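Local coordinates for protein beta-L-arabinobiosidase (Bacteroides thetaiotaomicron, PDB 5MQR) that probably hydrolyses glycosidic bonds in complex plant pectin as a gut bacterial glycosidase, possibly with exo-alpha-sialidase activity, at residues N306-I311 against E329-L334; Y796-V801 against P820-Y825; D417-S422 against E446-Q451. All blocks are in the same frame, centred on the assembly; numbering follows the deposited sequence.

Interaction 1 (N306-I311 against E329-L334)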
loop_
_atom_site.group_PDB
_atom_site.type_symbol
_atom_site.label_atom_id
_atom_site.label_comp_id
_atom_site.label_asym_id
_atom_site.label_seq_id
_atom_site.Cartn_x
_atom_site.Cartn_y
_atom_site.Cartn_z
ATOM N N ASN A 306 8.738 1.853 25.808
ATOM C CA ASN A 306 7.590 2.426 26.459
ATOM C C ASN A 306 7.937 2.518 27.919
ATOM O O ASN A 306 8.746 1.746 28.451
ATOM C CB ASN A 306 6.327 1.561 26.255
ATOM C CG ASN A 306 5.037 2.266 26.677
ATOM O OD1 ASN A 306 4.250 1.719 27.450
ATOM N ND2 ASN A 306 4.827 3.489 26.192
ATOM N N SER A 307 7.314 3.479 28.573
ATOM C CA SER A 307 7.611 3.743 29.963
ATOM C C SER A 307 6.285 3.927 30.698
ATOM O O SER A 307 5.461 3.020 30.692
ATOM C CB SER A 307 8.568 4.943 30.040
ATOM O OG SER A 307 8.806 5.333 31.370
ATOM N N ASN A 308 6.049 5.123 31.225
ATOM C CA ASN A 308 5.090 5.360 32.260
ATOM C C ASN A 308 3.814 6.053 31.803
ATOM O O ASN A 308 2.932 6.288 32.609
ATOM C CB ASN A 308 5.760 6.258 33.303
ATOM C CG ASN A 308 5.444 5.813 34.693
ATOM O OD1 ASN A 308 5.645 4.645 35.017
ATOM N ND2 ASN A 308 4.919 6.718 35.524
ATOM N N ALA A 309 3.719 6.405 30.531
ATOM C CA ALA A 309 2.661 7.294 30.068
ATOM C C ALA A 309 1.500 6.582 29.327
ATOM O O ALA A 309 0.802 7.226 28.527
ATOM C CB ALA A 309 3.281 8.380 29.202
ATOM N N LYS A 310 1.295 5.294 29.643
ATOM C CA LYS A 310 0.313 4.372 29.007
ATOM C C LYS A 310 0.617 3.943 27.555
ATOM O O LYS A 310 1.216 4.676 26.763
ATOM C CB LYS A 310 -1.123 4.909 29.004
ATOM C CG LYS A 310 -1.739 5.247 30.337
ATOM C CD LYS A 310 -3.189 5.685 30.138
ATOM C CE LYS A 310 -3.857 6.019 31.473
ATOM N NZ LYS A 310 -5.288 6.412 31.342
ATOM N N ILE A 311 0.140 2.749 27.225
ATOM C CA ILE A 311 0.115 2.250 25.860
ATOM C C ILE A 311 -1.323 1.776 25.582
ATOM O O ILE A 311 -1.975 1.159 26.439
ATOM C CB ILE A 311 1.160 1.140 25.651
ATOM C CG1 ILE A 311 0.995 0.485 24.264
ATOM C CG2 ILE A 311 1.080 0.086 26.747
ATOM C CD1 ILE A 311 2.229 -0.282 23.784
ATOM N N GLU A 329 11.366 6.867 26.903
ATOM C CA GLU A 329 11.362 7.135 28.355
ATOM C C GLU A 329 10.895 8.580 28.673
ATOM O O GLU A 329 10.626 8.912 29.821
ATOM C CB GLU A 329 12.732 6.847 28.973
ATOM C CG GLU A 329 13.087 5.357 28.966
ATOM C CD GLU A 329 12.181 4.515 29.872
ATOM O OE1 GLU A 329 11.861 4.985 30.990
ATOM O OE2 GLU A 329 11.758 3.400 29.466
ATOM N N PHE A 330 10.789 9.406 27.637
ATOM C CA PHE A 330 10.204 10.741 27.718
ATOM C C PHE A 330 8.814 10.637 27.117
ATOM O O PHE A 330 8.541 9.713 26.333
ATOM C CB PHE A 330 11.052 11.732 26.932
ATOM C CG PHE A 330 12.481 11.804 27.404
ATOM C CD1 PHE A 330 13.429 10.902 26.935
ATOM C CD2 PHE A 330 12.871 12.767 28.318
ATOM C CE1 PHE A 330 14.742 10.960 27.362
ATOM C CE2 PHE A 330 14.186 12.825 28.774
ATOM C CZ PHE A 330 15.128 11.915 28.292
ATOM N N ARG A 331 7.929 11.565 27.463
ATOM C CA ARG A 331 6.570 11.502 26.947
ATOM C C ARG A 331 6.429 12.186 25.602
ATOM O O ARG A 331 5.549 12.998 25.405
ATOM C CB ARG A 331 5.578 12.014 27.995
ATOM C CG ARG A 331 5.735 11.258 29.296
ATOM C CD ARG A 331 4.640 11.575 30.285
ATOM N NE ARG A 331 4.842 10.849 31.537
ATOM C CZ ARG A 331 3.888 10.516 32.412
ATOM N NH1 ARG A 331 2.612 10.857 32.225
ATOM N NH2 ARG A 331 4.217 9.821 33.499
ATOM N N TRP A 332 7.270 11.800 24.650
ATOM C CA TRP A 332 7.148 12.245 23.262
ATOM C C TRP A 332 7.989 11.360 22.336
ATOM O O TRP A 332 8.897 10.719 22.802
ATOM C CB TRP A 332 7.627 13.684 23.126
ATOM C CG TRP A 332 9.112 13.911 23.324
ATOM C CD1 TRP A 332 10.107 13.693 22.413
ATOM C CD2 TRP A 332 9.749 14.448 24.483
ATOM N NE1 TRP A 332 11.330 14.073 22.932
ATOM C CE2 TRP A 332 11.139 14.521 24.209
ATOM C CE3 TRP A 332 9.286 14.883 25.730
ATOM C CZ2 TRP A 332 12.070 15.002 25.147
ATOM C CZ3 TRP A 332 10.221 15.378 26.667
ATOM C CH2 TRP A 332 11.587 15.438 26.364
ATOM N N PRO A 333 7.686 11.293 21.048
ATOM C CA PRO A 333 6.391 11.682 20.479
ATOM C C PRO A 333 5.312 10.682 20.857
ATOM O O PRO A 333 5.552 9.770 21.645
ATOM C CB PRO A 333 6.647 11.605 18.982
ATOM C CG PRO A 333 7.616 10.450 18.874
ATOM C CD PRO A 333 8.465 10.468 20.110
ATOM N N LEU A 334 4.128 10.875 20.307
ATOM C CA LEU A 334 3.099 9.854 20.377
ATOM C C LEU A 334 3.197 9.139 19.030
ATOM O O LEU A 334 3.171 9.795 17.977
ATOM C CB LEU A 334 1.723 10.464 20.571
ATOM C CG LEU A 334 0.604 9.497 20.970
ATOM C CD1 LEU A 334 0.864 8.949 22.365
ATOM C CD2 LEU A 334 -0.734 10.211 20.944
HETATM O O HOH W 1 10.232 1.691 31.118
#
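The guanidinium of R331 has the CB of A309 and the backbone C of N308 over one face, CB 3.5 Å above its plane and set toward the rim, and that methyl also packs against the arm, 3.6 Å from R331 CD. N308 crosses the same group at a slant, its amide plane turned 60° from the guanidinium. Where the R331 amino groups end, NH1 hydrogen-bonds to Q370 and NH2 to a phosphate oxygen of the phosphotyrosine at position 371. A lysine in place of R331 would probably leave Q370 or the phosphate without its mate and take away the flat face that A309 covers. The second flat group, the carboxylate of E329, takes a hydrogen bond from S307 OG to OE1 at 3.1 Å, arriving from above the carboxylate plane. E329 can do this because its chain folds back at chi2 (-66°), although its CB points away. Its other oxygen, OE2, accepts from a water at 2.8 Å, and the same water donates to the carbonyl O of N306. Both loops lead into strands, 311-315 and 334-339, of one four-stranded antiparallel sheet with 321-325 between them, consistent with a beta-propeller blade, as in sialidases.

Interaction 2 (Y796-V801 against P820-Y825)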
loop_
_atom_site.group_PDB
_atom_site.type_symbol
_atom_site.label_atom_id
_atom_site.label_comp_id
_atom_site.label_asym_id
_atom_site.label_seq_id
_atom_site.Cartn_x
_atom_site.Cartn_y
_atom_site.Cartn_z
ATOM N N TYR A 796 -3.842 -23.901 -45.014
ATOM C CA TYR A 796 -2.435 -23.551 -45.187
ATOM C C TYR A 796 -1.571 -24.803 -44.980
ATOM O O TYR A 796 -1.938 -25.715 -44.233
ATOM C CB TYR A 796 -2.010 -22.377 -44.264
ATOM C CG TYR A 796 -2.508 -20.998 -44.740
ATOM C CD1 TYR A 796 -3.812 -20.588 -44.508
ATOM C CD2 TYR A 796 -1.674 -20.135 -45.448
ATOM C CE1 TYR A 796 -4.278 -19.352 -44.954
ATOM C CE2 TYR A 796 -2.123 -18.912 -45.899
ATOM C CZ TYR A 796 -3.431 -18.512 -45.651
ATOM O OH TYR A 796 -3.914 -17.293 -46.096
ATOM N N TRP A 797 -0.459 -24.862 -45.706
ATOM C CA TRP A 797 0.576 -25.844 -45.458
ATOM C C TRP A 797 1.818 -25.126 -45.032
ATOM O O TRP A 797 2.020 -23.963 -45.367
ATOM C CB TRP A 797 0.904 -26.693 -46.683
ATOM C CG TRP A 797 1.422 -25.939 -47.865
ATOM C CD1 TRP A 797 0.682 -25.461 -48.909
ATOM C CD2 TRP A 797 2.783 -25.579 -48.142
ATOM N NE1 TRP A 797 1.494 -24.829 -49.819
ATOM C CE2 TRP A 797 2.790 -24.885 -49.375
ATOM C CE3 TRP A 797 3.998 -25.773 -47.473
ATOM C CZ2 TRP A 797 3.969 -24.384 -49.954
ATOM C CZ3 TRP A 797 5.179 -25.264 -48.043
ATOM C CH2 TRP A 797 5.153 -24.574 -49.263
ATOM N N GLN A 798 2.660 -25.828 -44.289
ATOM C CA GLN A 798 4.018 -25.383 -44.064
ATOM C C GLN A 798 4.896 -26.566 -43.789
ATOM O O GLN A 798 4.485 -27.492 -43.091
ATOM C CB GLN A 798 4.074 -24.435 -42.882
ATOM C CG GLN A 798 5.434 -23.784 -42.678
ATOM C CD GLN A 798 5.826 -22.826 -43.779
ATOM O OE1 GLN A 798 6.066 -23.221 -44.913
ATOM N NE2 GLN A 798 5.939 -21.552 -43.431
ATOM N N GLY A 799 6.108 -26.538 -44.327
ATOM C CA GLY A 799 7.143 -27.489 -43.902
ATOM C C GLY A 799 7.504 -27.266 -42.446
ATOM O O GLY A 799 7.557 -26.116 -41.991
ATOM N N ASP A 800 7.726 -28.334 -41.688
ATOM C CA ASP A 800 7.933 -28.150 -40.235
ATOM C C ASP A 800 9.196 -27.319 -39.925
ATOM O O ASP A 800 9.188 -26.529 -38.997
ATOM C CB ASP A 800 7.820 -29.463 -39.421
ATOM C CG ASP A 800 8.927 -30.493 -39.724
ATOM O OD1 ASP A 800 9.728 -30.322 -40.672
ATOM O OD2 ASP A 800 8.971 -31.496 -38.978
ATOM N N VAL A 801 10.216 -27.416 -40.771
ATOM C CA VAL A 801 11.435 -26.582 -40.669
ATOM C C VAL A 801 11.104 -25.068 -40.733
ATOM O O VAL A 801 11.701 -24.257 -40.021
ATOM C CB VAL A 801 12.486 -26.958 -41.769
ATOM C CG1 VAL A 801 13.731 -26.079 -41.676
ATOM C CG2 VAL A 801 12.890 -28.433 -41.678
ATOM N N PRO A 820 -1.412 -27.287 -37.630
ATOM C CA PRO A 820 -2.204 -26.275 -36.900
ATOM C C PRO A 820 -1.424 -25.047 -36.476
ATOM O O PRO A 820 -2.043 -24.107 -35.999
ATOM C CB PRO A 820 -2.722 -27.030 -35.667
ATOM C CG PRO A 820 -1.776 -28.158 -35.502
ATOM C CD PRO A 820 -1.427 -28.567 -36.908
ATOM N N THR A 821 -0.094 -25.066 -36.628
ATOM C CA THR A 821 0.726 -23.860 -36.549
ATOM C C THR A 821 0.248 -22.776 -37.514
ATOM O O THR A 821 -0.402 -21.803 -37.096
ATOM C CB THR A 821 2.199 -24.148 -36.878
ATOM O OG1 THR A 821 2.265 -24.932 -38.082
ATOM C CG2 THR A 821 2.883 -24.881 -35.726
ATOM N N ILE A 822 0.562 -22.947 -38.798
ATOM C CA ILE A 822 0.344 -21.880 -39.788
ATOM C C ILE A 822 -1.145 -21.568 -39.973
ATOM O O ILE A 822 -1.505 -20.416 -40.162
ATOM C CB ILE A 822 1.059 -22.137 -41.141
ATOM C CG1 ILE A 822 0.826 -20.956 -42.094
ATOM C CG2 ILE A 822 0.578 -23.417 -41.798
ATOM C CD1 ILE A 822 1.821 -20.840 -43.234
ATOM N N ASN A 823 -2.007 -22.575 -39.872
ATOM C CA ASN A 823 -3.457 -22.336 -39.957
ATOM C C ASN A 823 -4.017 -21.469 -38.819
ATOM O O ASN A 823 -4.839 -20.598 -39.080
ATOM C CB ASN A 823 -4.234 -23.642 -40.100
ATOM C CG ASN A 823 -4.068 -24.239 -41.480
ATOM O OD1 ASN A 823 -4.612 -23.699 -42.451
ATOM N ND2 ASN A 823 -3.262 -25.316 -41.594
ATOM N N SER A 824 -3.571 -21.691 -37.587
ATOM C CA SER A 824 -4.018 -20.879 -36.476
ATOM C C SER A 824 -3.422 -19.476 -36.589
ATOM O O SER A 824 -4.086 -18.491 -36.279
ATOM C CB SER A 824 -3.600 -21.514 -35.150
ATOM O OG SER A 824 -4.226 -22.762 -34.961
ATOM N N TYR A 825 -2.156 -19.408 -37.004
ATOM C CA TYR A 825 -1.478 -18.137 -37.146
ATOM C C TYR A 825 -2.223 -17.248 -38.156
ATOM O O TYR A 825 -2.422 -16.055 -37.923
ATOM C CB TYR A 825 -0.026 -18.287 -37.632
ATOM C CG TYR A 825 0.960 -19.081 -36.800
ATOM C CD1 TYR A 825 0.719 -19.430 -35.467
ATOM C CD2 TYR A 825 2.173 -19.438 -37.353
ATOM C CE1 TYR A 825 1.649 -20.150 -34.736
ATOM C CE2 TYR A 825 3.115 -20.143 -36.633
ATOM C CZ TYR A 825 2.849 -20.514 -35.333
ATOM O OH TYR A 825 3.816 -21.224 -34.658
#
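N823 grips the backbone of Y796 at two points: its OD1 accepts from Y796 N at 2.7 Å, and its ND2 donates to Y796 O at 3.0 Å. Neither bond is quite straight; the N-H...acceptor angles are 156° and 148°. ND2 also donates to R819 O, so the amide is fixed against a flip. With CG anti to its own carbonyl carbon (chi1 -73°), N823 sets OD1 at the edge of the Y796 ring, in plane. Beside this clamp I822 fills the tight apolar part, its CG2 lying 3.7 Å from Y796 CB and 3.8 Å from Q798 CB. Both side chains cross I822 at about a right angle. This is a loop laid against the first turn of helix 820-839 in the MGH1-like domain of a six-hairpin glycosidase, consistent with an (alpha/alpha)6 barrel, where helices 768-788 and 843-864 also pack on Y796. Packing is slacker toward W797. This residue turns its CB away from the helix and is partly exposed, and its carbonyl O meets I822 CD1 at 3.8 Å. The amide of Q798 lies near the I822 CD1 methyl, and its NE2 hydrogen-bonds to S751, while its OE1 takes a weak bond from G799 N.

Interaction 3 (D417-S422 against E446-Q451)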
loop_
_atom_site.group_PDB
_atom_site.type_symbol
_atom_site.label_atom_id
_atom_site.label_comp_id
_atom_site.label_asym_id
_atom_site.label_seq_id
_atom_site.Cartn_x
_atom_site.Cartn_y
_atom_site.Cartn_z
ATOM N N ASP A 417 -4.152 18.574 -5.728
ATOM C CA ASP A 417 -5.187 18.766 -4.744
ATOM C C ASP A 417 -5.921 20.048 -5.045
ATOM O O ASP A 417 -5.313 21.109 -5.193
ATOM C CB ASP A 417 -4.586 18.854 -3.338
ATOM C CG ASP A 417 -3.760 17.614 -2.949
ATOM O OD1 ASP A 417 -3.748 16.574 -3.647
ATOM O OD2 ASP A 417 -3.092 17.706 -1.900
ATOM N N ASP A 418 -7.236 19.925 -5.157
ATOM C CA ASP A 418 -8.145 21.044 -5.318
ATOM C C ASP A 418 -9.035 21.027 -4.074
ATOM O O ASP A 418 -9.897 20.167 -3.938
ATOM C CB ASP A 418 -8.925 20.843 -6.620
ATOM C CG ASP A 418 -9.957 21.930 -6.895
ATOM O OD1 ASP A 418 -10.108 22.846 -6.061
ATOM O OD2 ASP A 418 -10.635 21.833 -7.963
ATOM N N PHE A 419 -8.804 21.976 -3.171
ATOM C CA PHE A 419 -9.490 21.988 -1.867
ATOM C C PHE A 419 -10.980 22.338 -1.950
ATOM O O PHE A 419 -11.723 22.025 -1.032
ATOM C CB PHE A 419 -8.786 22.913 -0.878
ATOM C CG PHE A 419 -7.356 22.542 -0.621
ATOM C CD1 PHE A 419 -7.032 21.298 -0.087
ATOM C CD2 PHE A 419 -6.322 23.433 -0.925
ATOM C CE1 PHE A 419 -5.709 20.941 0.128
ATOM C CE2 PHE A 419 -5.001 23.081 -0.708
ATOM C CZ PHE A 419 -4.693 21.833 -0.175
ATOM N N SER A 420 -11.408 22.955 -3.057
ATOM C CA SER A 420 -12.831 23.273 -3.302
ATOM C C SER A 420 -13.658 22.000 -3.442
ATOM O O SER A 420 -14.860 22.015 -3.228
ATOM C CB SER A 420 -13.005 24.157 -4.556
ATOM O OG SER A 420 -12.707 23.439 -5.737
ATOM N N LYS A 421 -13.004 20.899 -3.779
ATOM C CA LYS A 421 -13.675 19.604 -3.828
ATOM C C LYS A 421 -13.958 18.998 -2.452
ATOM O O LYS A 421 -14.614 17.954 -2.376
ATOM C CB LYS A 421 -12.863 18.613 -4.682
ATOM C CG LYS A 421 -12.823 18.973 -6.163
ATOM C CD LYS A 421 -12.138 17.847 -6.941
ATOM C CE LYS A 421 -11.954 18.165 -8.428
ATOM N NZ LYS A 421 -10.972 17.197 -9.003
ATOM N N SER A 422 -13.461 19.619 -1.379
ATOM C CA SER A 422 -13.665 19.119 -0.020
ATOM C C SER A 422 -14.525 20.094 0.743
ATOM O O SER A 422 -14.268 21.295 0.721
ATOM C CB SER A 422 -12.324 18.939 0.666
ATOM O OG SER A 422 -11.584 17.928 0.008
ATOM N N GLU A 446 -11.513 27.304 -2.243
ATOM C CA GLU A 446 -10.325 26.756 -2.925
ATOM C C GLU A 446 -9.103 26.697 -1.975
ATOM O O GLU A 446 -8.094 26.076 -2.305
ATOM C CB GLU A 446 -10.009 27.596 -4.202
ATOM C CG GLU A 446 -9.272 28.920 -3.924
ATOM C CD GLU A 446 -9.349 29.980 -5.037
ATOM O OE1 GLU A 446 -10.481 30.437 -5.324
ATOM O OE2 GLU A 446 -8.278 30.416 -5.582
ATOM N N TRP A 447 -9.196 27.364 -0.823
ATOM C CA TRP A 447 -8.072 27.563 0.072
ATOM C C TRP A 447 -8.069 26.631 1.299
ATOM O O TRP A 447 -9.083 26.497 2.013
ATOM C CB TRP A 447 -8.065 29.000 0.592
ATOM C CG TRP A 447 -7.947 30.097 -0.441
ATOM C CD1 TRP A 447 -8.915 30.987 -0.796
ATOM C CD2 TRP A 447 -6.781 30.467 -1.171
ATOM N NE1 TRP A 447 -8.444 31.852 -1.735
ATOM C CE2 TRP A 447 -7.132 31.561 -1.990
ATOM C CE3 TRP A 447 -5.483 29.952 -1.251
ATOM C CZ2 TRP A 447 -6.228 32.167 -2.867
ATOM C CZ3 TRP A 447 -4.577 30.559 -2.111
ATOM C CH2 TRP A 447 -4.954 31.663 -2.902
ATOM N N LEU A 448 -6.915 26.025 1.545
ATOM C CA LEU A 448 -6.598 25.459 2.852
ATOM C C LEU A 448 -6.034 26.603 3.690
ATOM O O LEU A 448 -5.026 27.198 3.303
ATOM C CB LEU A 448 -5.572 24.350 2.723
ATOM C CG LEU A 448 -5.140 23.643 4.012
ATOM C CD1 LEU A 448 -6.310 23.044 4.791
ATOM C CD2 LEU A 448 -4.147 22.561 3.647
ATOM N N LYS A 449 -6.689 26.926 4.804
ATOM C CA LYS A 449 -6.337 28.116 5.599
ATOM C C LYS A 449 -5.691 27.715 6.906
ATOM O O LYS A 449 -6.163 26.813 7.580
ATOM C CB LYS A 449 -7.569 28.966 5.902
ATOM C CG LYS A 449 -7.270 30.404 6.320
ATOM C CD LYS A 449 -8.434 31.182 6.945
ATOM C CE LYS A 449 -9.803 30.688 6.549
ATOM N NZ LYS A 449 -10.893 31.636 6.802
ATOM N N LEU A 450 -4.606 28.413 7.231
ATOM C CA LEU A 450 -3.924 28.301 8.486
ATOM C C LEU A 450 -4.113 29.630 9.211
ATOM O O LEU A 450 -3.739 30.672 8.678
ATOM C CB LEU A 450 -2.444 28.066 8.236
ATOM C CG LEU A 450 -2.104 26.698 7.637
ATOM C CD1 LEU A 450 -2.523 26.595 6.190
ATOM C CD2 LEU A 450 -0.606 26.448 7.735
ATOM N N GLN A 451 -4.689 29.589 10.413
ATOM C CA GLN A 451 -4.803 30.766 11.275
ATOM C C GLN A 451 -3.971 30.547 12.537
ATOM O O GLN A 451 -3.744 29.415 12.925
ATOM C CB GLN A 451 -6.252 31.031 11.631
ATOM C CG GLN A 451 -7.113 31.458 10.453
ATOM C CD GLN A 451 -8.593 31.561 10.804
ATOM O OE1 GLN A 451 -9.199 30.606 11.297
ATOM N NE2 GLN A 451 -9.185 32.717 10.540
HETATM O O HOH W 2 -7.278 24.275 -4.090
#
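The 3-10 turn at 419-421 is set against the start of strand 447-452, closest where S420 and E446 bring their CA atoms within 4.3 Å, and no direct hydrogen bond joins the two segments. A water does so instead: it accepts from F419 N at 2.9 Å and donates to E446 O at 2.7 Å. That same carbonyl oxygen lies at the edge of the F419 ring, in plane, 3.5 Å from CD2. Over one face of the ring comes L448, whose CB sits 3.8 Å from the ring centroid and 16° off its normal, a CH-pi contact set somewhat toward the rim. The nearest ring atom to that CB is CE2. L448 CD2 reaches farther along, to F419 CZ. What brings the phenyl to the strand is the first torsion of F419, which puts CG beside the backbone N and anti to the carbonyl carbon (chi1 -59°). Around the ring the packing continues with W431, whose ring meets it with planes about 60° apart, and with L443 and V607. These last two belong to strands 441-444 and 600-610, which flank strand 447-452 in an antiparallel sheet of the sialidase-like CBM domain. The turn itself is tied by D418: its OD1 accepts from both S420 OG, at 2.7 Å, and S420 N, the two donors arriving from the same face of the carboxylate plane. The bond from the amide makes an Asx turn, which leads the chain into the 3-10 segment. E446 and S420 lie at the exposed margin, whereas F419 and L448 are buried. The chemistry is thus that of an aromatic ring packed against the start of a strand: the phenyl supplies the apolar hold, and the water answers the polar backbone atoms at its border.

How the interactions relate
Interaction 2 is the buried one; interactions 1 and 3 are each only partly buried, with exposed residues at their margins. They share no elements: interaction 1 joins the loop leading into a four-stranded sheet to a loop within that sheet, interaction 2 a loop to a helix, and interaction 3 a 3-10 turn to the start of a strand. Chemistry follows place. Nearer the surface, interactions 1 and 3 each use a bridging water, with a charged group at work in the first and an aromatic face in the second; inside, interaction 2 uses a direct amide-to-backbone pair. Interactions 1 and 2 lie on opposite sides of the chain's centre, their centres about 74 Å apart.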